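Local coordinates for CTP:phosphocholine Cytidylyltransferase (Streptococcus pneumoniae, PDB 1JYK), which transfers the cytidylyl group of CTP to phosphocholine, yielding CDP-choline and pyrophosphate, at residues A[139-151]-A[223-236]. Sequence-based numbering, arbitrary orientation.
Sequences LTRSTYFSVYRED and DVYVEELEGNSIYE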
loop_
_atom_site.group_PDB
_atom_site.type_symbol
_atom_site.label_atom_id
_atom_site.label_comp_id
_atom_site.label_asym_id
_atom_site.label_seq_id
_atom_site.Cartn_x
_atom_site.Cartn_y
_atom_site.Cartn_z
ATOM N N LEU A 139 -6.507 -15.897 -2.276
ATOM C CA LEU A 139 -7.298 -14.925 -3.028
ATOM C C LEU A 139 -7.187 -15.251 -4.511
ATOM O O LEU A 139 -6.093 -15.538 -5.000
ATOM C CB LEU A 139 -6.774 -13.514 -2.786
ATOM C CG LEU A 139 -7.704 -12.558 -2.046
ATOM C CD1 LEU A 139 -8.134 -13.173 -0.723
ATOM C CD2 LEU A 139 -6.979 -11.243 -1.817
ATOM N N THR A 140 -8.307 -15.200 -5.227
ATOM C CA THR A 140 -8.304 -15.522 -6.651
ATOM C C THR A 140 -8.665 -14.361 -7.566
ATOM O O THR A 140 -8.798 -14.543 -8.778
ATOM C CB THR A 140 -9.263 -16.688 -6.961
ATOM O OG1 THR A 140 -10.584 -16.349 -6.528
ATOM C CG2 THR A 140 -8.807 -17.952 -6.250
ATOM N N ARG A 141 -8.826 -13.173 -7.003
ATOM C CA ARG A 141 -9.168 -12.017 -7.814
ATOM C C ARG A 141 -8.619 -10.752 -7.186
ATOM O O ARG A 141 -8.414 -10.694 -5.972
ATOM C CB ARG A 141 -10.686 -11.906 -7.975
ATOM C CG ARG A 141 -11.403 -11.451 -6.728
ATOM C CD ARG A 141 -12.851 -11.907 -6.741
ATOM N NE ARG A 141 -13.647 -11.213 -5.731
ATOM C CZ ARG A 141 -14.976 -11.175 -5.727
ATOM N NH1 ARG A 141 -15.660 -11.788 -6.680
ATOM N NH2 ARG A 141 -15.619 -10.515 -4.776
ATOM N N SER A 142 -8.373 -9.744 -8.023
ATOM C CA SER A 142 -7.844 -8.465 -7.558
ATOM C C SER A 142 -8.822 -7.893 -6.539
ATOM O O SER A 142 -10.036 -7.845 -6.784
ATOM C CB SER A 142 -7.659 -7.513 -8.738
ATOM O OG SER A 142 -6.766 -8.080 -9.677
ATOM N N THR A 143 -8.287 -7.451 -5.404
ATOM C CA THR A 143 -9.120 -6.948 -4.321
ATOM C C THR A 143 -8.584 -5.712 -3.616
ATOM O O THR A 143 -7.373 -5.563 -3.420
ATOM C CB THR A 143 -9.294 -8.041 -3.231
ATOM O OG1 THR A 143 -9.831 -9.227 -3.820
ATOM C CG2 THR A 143 -10.207 -7.565 -2.119
ATOM N N TYR A 144 -9.503 -4.832 -3.238
ATOM C CA TYR A 144 -9.167 -3.646 -2.476
ATOM C C TYR A 144 -9.766 -3.932 -1.106
ATOM O O TYR A 144 -10.972 -4.175 -1.010
ATOM C CB TYR A 144 -9.858 -2.404 -3.037
ATOM C CG TYR A 144 -9.074 -1.663 -4.085
ATOM C CD1 TYR A 144 -7.855 -1.070 -3.786
ATOM C CD2 TYR A 144 -9.558 -1.554 -5.385
ATOM C CE1 TYR A 144 -7.133 -0.385 -4.758
ATOM C CE2 TYR A 144 -8.846 -0.872 -6.364
ATOM C CZ TYR A 144 -7.637 -0.291 -6.044
ATOM O OH TYR A 144 -6.939 0.388 -7.008
ATOM N N PHE A 145 -8.945 -3.942 -0.058
ATOM C CA PHE A 145 -9.464 -4.148 1.291
ATOM C C PHE A 145 -9.758 -2.728 1.749
ATOM O O PHE A 145 -8.841 -1.945 2.000
ATOM C CB PHE A 145 -8.412 -4.836 2.159
ATOM C CG PHE A 145 -8.156 -6.253 1.748
ATOM C CD1 PHE A 145 -8.749 -7.311 2.431
ATOM C CD2 PHE A 145 -7.367 -6.532 0.637
ATOM C CE1 PHE A 145 -8.567 -8.632 2.013
ATOM C CE2 PHE A 145 -7.176 -7.845 0.208
ATOM C CZ PHE A 145 -7.781 -8.899 0.899
ATOM N N SER A 146 -11.049 -2.404 1.838
ATOM C CA SER A 146 -11.500 -1.055 2.160
ATOM C C SER A 146 -12.262 -0.794 3.459
ATOM O O SER A 146 -13.201 -1.515 3.798
ATOM C CB SER A 146 -12.362 -0.551 0.999
ATOM O OG SER A 146 -12.875 0.739 1.266
ATOM N N VAL A 147 -11.860 0.256 4.170
ATOM C CA VAL A 147 -12.538 0.649 5.396
ATOM C C VAL A 147 -13.376 1.882 5.048
ATOM O O VAL A 147 -13.043 2.628 4.117
ATOM C CB VAL A 147 -11.547 1.043 6.534
ATOM C CG1 VAL A 147 -10.811 -0.192 7.053
ATOM C CG2 VAL A 147 -10.563 2.091 6.032
ATOM N N TYR A 148 -14.462 2.093 5.785
ATOM C CA TYR A 148 -15.313 3.255 5.561
ATOM C C TYR A 148 -14.778 4.422 6.394
ATOM O O TYR A 148 -14.401 4.244 7.556
ATOM C CB TYR A 148 -16.759 2.938 5.968
ATOM C CG TYR A 148 -17.687 4.137 5.960
ATOM C CD1 TYR A 148 -18.357 4.522 4.795
ATOM C CD2 TYR A 148 -17.898 4.887 7.117
ATOM C CE1 TYR A 148 -19.216 5.628 4.788
ATOM C CE2 TYR A 148 -18.751 5.987 7.120
ATOM C CZ TYR A 148 -19.407 6.353 5.957
ATOM O OH TYR A 148 -20.248 7.441 5.959
ATOM N N ARG A 149 -14.738 5.612 5.801
ATOM C CA ARG A 149 -14.253 6.795 6.503
ATOM C C ARG A 149 -15.130 8.010 6.226
ATOM O O ARG A 149 -15.758 8.110 5.169
ATOM C CB ARG A 149 -12.824 7.126 6.074
ATOM C CG ARG A 149 -11.782 6.154 6.564
ATOM C CD ARG A 149 -11.783 6.061 8.073
ATOM N NE ARG A 149 -10.764 5.128 8.554
ATOM C CZ ARG A 149 -11.026 3.955 9.129
ATOM N NH1 ARG A 149 -12.288 3.559 9.297
ATOM N NH2 ARG A 149 -10.024 3.178 9.547
ATOM N N GLU A 150 -15.155 8.933 7.186
ATOM C CA GLU A 150 -15.918 10.174 7.076
ATOM C C GLU A 150 -14.966 11.354 7.280
ATOM O O GLU A 150 -13.823 11.165 7.697
ATOM C CB GLU A 150 -17.028 10.200 8.125
ATOM C CG GLU A 150 -18.074 9.133 7.901
ATOM C CD GLU A 150 -19.257 9.260 8.837
ATOM O OE1 GLU A 150 -20.354 8.783 8.472
ATOM O OE2 GLU A 150 -19.091 9.834 9.934
ATOM N N ASP A 151 -15.429 12.564 6.985
ATOM C CA ASP A 151 -14.593 13.755 7.134
ATOM C C ASP A 151 -13.277 13.508 6.421
ATOM O O ASP A 151 -12.206 13.865 6.909
ATOM C CB ASP A 151 -14.319 14.048 8.612
ATOM C CG ASP A 151 -15.582 14.104 9.436
ATOM O OD1 ASP A 151 -16.501 14.866 9.059
ATOM O OD2 ASP A 151 -15.658 13.384 10.456
ATOM N N ASP A 223 -10.770 -5.779 -13.741
ATOM C CA ASP A 223 -11.747 -6.447 -12.890
ATOM C C ASP A 223 -11.156 -6.461 -11.482
ATOM O O ASP A 223 -10.236 -7.234 -11.194
ATOM C CB ASP A 223 -11.990 -7.881 -13.364
ATOM C CG ASP A 223 -12.697 -7.942 -14.707
ATOM O OD1 ASP A 223 -13.326 -6.940 -15.108
ATOM O OD2 ASP A 223 -12.621 -8.996 -15.364
ATOM N N VAL A 224 -11.675 -5.590 -10.625
ATOM C CA VAL A 224 -11.212 -5.487 -9.245
ATOM C C VAL A 224 -12.425 -5.522 -8.331
ATOM O O VAL A 224 -13.481 -4.984 -8.662
ATOM C CB VAL A 224 -10.448 -4.169 -8.995
ATOM C CG1 VAL A 224 -9.563 -4.310 -7.748
ATOM C CG2 VAL A 224 -9.627 -3.800 -10.231
ATOM N N TYR A 225 -12.269 -6.145 -7.175
ATOM C CA TYR A 225 -13.371 -6.259 -6.249
ATOM C C TYR A 225 -13.075 -5.624 -4.910
ATOM O O TYR A 225 -11.925 -5.354 -4.584
ATOM C CB TYR A 225 -13.733 -7.729 -6.088
ATOM C CG TYR A 225 -14.194 -8.318 -7.389
ATOM C CD1 TYR A 225 -13.278 -8.694 -8.368
ATOM C CD2 TYR A 225 -15.555 -8.463 -7.664
ATOM C CE1 TYR A 225 -13.705 -9.200 -9.587
ATOM C CE2 TYR A 225 -15.990 -8.966 -8.880
ATOM C CZ TYR A 225 -15.062 -9.332 -9.833
ATOM O OH TYR A 225 -15.494 -9.846 -11.028
ATOM N N VAL A 226 -14.128 -5.379 -4.141
ATOM C CA VAL A 226 -13.992 -4.752 -2.841
ATOM C C VAL A 226 -14.259 -5.719 -1.694
ATOM O O VAL A 226 -15.246 -6.456 -1.707
ATOM C CB VAL A 226 -14.962 -3.551 -2.710
ATOM C CG1 VAL A 226 -14.809 -2.888 -1.350
ATOM C CG2 VAL A 226 -14.687 -2.542 -3.811
ATOM N N GLU A 227 -13.356 -5.721 -0.717
ATOM C CA GLU A 227 -13.500 -6.545 0.471
ATOM C C GLU A 227 -13.739 -5.528 1.578
ATOM O O GLU A 227 -12.815 -4.847 2.013
ATOM C CB GLU A 227 -12.220 -7.332 0.735
ATOM C CG GLU A 227 -12.214 -8.111 2.048
ATOM C CD GLU A 227 -13.182 -9.280 2.056
ATOM O OE1 GLU A 227 -13.512 -9.805 0.967
ATOM O OE2 GLU A 227 -13.615 -9.673 3.160
ATOM N N GLU A 228 -14.991 -5.409 2.009
ATOM C CA GLU A 228 -15.359 -4.454 3.040
ATOM C C GLU A 228 -14.787 -4.824 4.399
ATOM O O GLU A 228 -15.104 -5.875 4.954
ATOM C CB GLU A 228 -16.877 -4.352 3.125
ATOM C CG GLU A 228 -17.520 -3.924 1.819
ATOM C CD GLU A 228 -19.004 -3.636 1.959
ATOM O OE1 GLU A 228 -19.659 -4.322 2.770
ATOM O OE2 GLU A 228 -19.513 -2.731 1.261
ATOM N N LEU A 229 -13.938 -3.951 4.931
ATOM C CA LEU A 229 -13.315 -4.178 6.224
ATOM C C LEU A 229 -14.073 -3.463 7.334
ATOM O O LEU A 229 -14.701 -2.424 7.108
ATOM C CB LEU A 229 -11.871 -3.662 6.219
ATOM C CG LEU A 229 -10.823 -4.373 5.368
ATOM C CD1 LEU A 229 -9.487 -3.664 5.521
ATOM C CD2 LEU A 229 -10.696 -5.817 5.807
ATOM N N GLU A 230 -14.005 -4.026 8.540
ATOM C CA GLU A 230 -14.636 -3.414 9.700
ATOM C C GLU A 230 -13.836 -2.147 9.972
ATOM O O GLU A 230 -12.615 -2.129 9.820
ATOM C CB GLU A 230 -14.568 -4.355 10.898
ATOM C CG GLU A 230 -15.311 -5.664 10.668
ATOM C CD GLU A 230 -14.942 -6.738 11.677
ATOM O OE1 GLU A 230 -15.711 -6.932 12.644
ATOM O OE2 GLU A 230 -13.886 -7.387 11.502
ATOM N N GLY A 231 -14.535 -1.091 10.366
ATOM C CA GLY A 231 -13.909 0.196 10.622
ATOM C C GLY A 231 -12.539 0.274 11.271
ATOM O O GLY A 231 -11.713 1.082 10.852
ATOM N N ASN A 232 -12.287 -0.550 12.281
ATOM C CA ASN A 232 -11.008 -0.513 12.988
ATOM C C ASN A 232 -9.969 -1.542 12.527
ATOM O O ASN A 232 -9.024 -1.843 13.260
ATOM C CB ASN A 232 -11.256 -0.682 14.493
ATOM C CG ASN A 232 -12.262 -1.779 14.799
ATOM O OD1 ASN A 232 -12.309 -2.806 14.114
ATOM N ND2 ASN A 232 -13.075 -1.567 15.834
ATOM N N SER A 233 -10.129 -2.068 11.321
ATOM C CA SER A 233 -9.207 -3.074 10.805
ATOM C C SER A 233 -7.859 -2.475 10.430
ATOM O O SER A 233 -6.808 -3.064 10.690
ATOM C CB SER A 233 -9.821 -3.760 9.587
ATOM O OG SER A 233 -10.736 -4.764 9.986
ATOM N N ILE A 234 -7.906 -1.308 9.795
ATOM C CA ILE A 234 -6.706 -0.589 9.383
ATOM C C ILE A 234 -6.762 0.759 10.081
ATOM O O ILE A 234 -7.798 1.425 10.078
ATOM C CB ILE A 234 -6.678 -0.348 7.852
ATOM C CG1 ILE A 234 -6.442 -1.666 7.115
ATOM C CG2 ILE A 234 -5.585 0.644 7.497
ATOM C CD1 ILE A 234 -6.744 -1.600 5.631
ATOM N N TYR A 235 -5.664 1.157 10.701
ATOM C CA TYR A 235 -5.622 2.438 11.380
ATOM C C TYR A 235 -4.602 3.292 10.653
ATOM O O TYR A 235 -3.415 2.987 10.664
ATOM C CB TYR A 235 -5.216 2.258 12.836
ATOM C CG TYR A 235 -5.252 3.534 13.640
ATOM C CD1 TYR A 235 -6.174 3.702 14.671
ATOM C CD2 TYR A 235 -4.338 4.559 13.402
ATOM C CE1 TYR A 235 -6.181 4.857 15.447
ATOM C CE2 TYR A 235 -4.336 5.716 14.170
ATOM C CZ TYR A 235 -5.260 5.857 15.193
ATOM O OH TYR A 235 -5.256 6.989 15.974
ATOM N N GLU A 236 -5.078 4.355 10.011
ATOM C CA GLU A 236 -4.223 5.259 9.252
ATOM C C GLU A 236 -3.450 6.219 10.131
ATOM O O GLU A 236 -4.009 6.824 11.042
ATOM C CB GLU A 236 -5.061 6.084 8.277
ATOM C CG GLU A 236 -5.992 5.270 7.415
ATOM C CD GLU A 236 -7.246 4.819 8.151
ATOM O OE1 GLU A 236 -7.401 5.139 9.355
ATOM O OE2 GLU A 236 -8.079 4.139 7.511
HETATM O O HOH W 1 -14.080 -9.241 -2.308
HETATM O O HOH W 2 -14.998 0.092 7.661
#
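Y144 and E227 sit in the middle of a parallel strand pair, 142-146 beside 224-228, in the mixed sheet of this nucleotidyl transferase family domain. The backbone ladder runs Y225 N to S142 O, Y144 N to Y225 O, E227 N to Y144 O, S146 N to E227 O and L229 N to S146 O; its straightest bond, E227 N to Y144 O, measures 2.9 Å. Strand 142-149 also pairs with strand 182-185, antiparallel, so strand 224-228 extends the sheet beyond it.

The tight part is apolar. V224 CG1 meets the Y144 ring at CD2 (3.6 Å), on the face where L158 touches Y144 and V226. Where the ladder ends, L229 brings CD1 to F145 CB, and its CB meets V147 CG1 at 3.7 Å.

The solvent side is more open and polar, though its one stack is close. R141, its chain extended from CG to NE, lays its guanidinium flat over one face of the Y225 ring, centres 3.7 Å apart and planes 12° apart, a stacked cation-pi pair. A water accepts from R141 NH2 and makes looser, weak bonds to V226 O and E227 OE1.

Past the ladder, R149 bends at chi2 and reaches the turn 230-233 and strand 234-236. V147 CG2 lies over its guanidinium, while the E236 carboxylate, turned 82° from that plane, forms a salt bridge through OE2 to NH2, though the individual hydrogen bonds are weak. The firmer grip is end-on: NH1 and NH2 of R149 both donate to G231 O, each at 3.0 Å, with that oxygen only 5° out of the guanidinium plane.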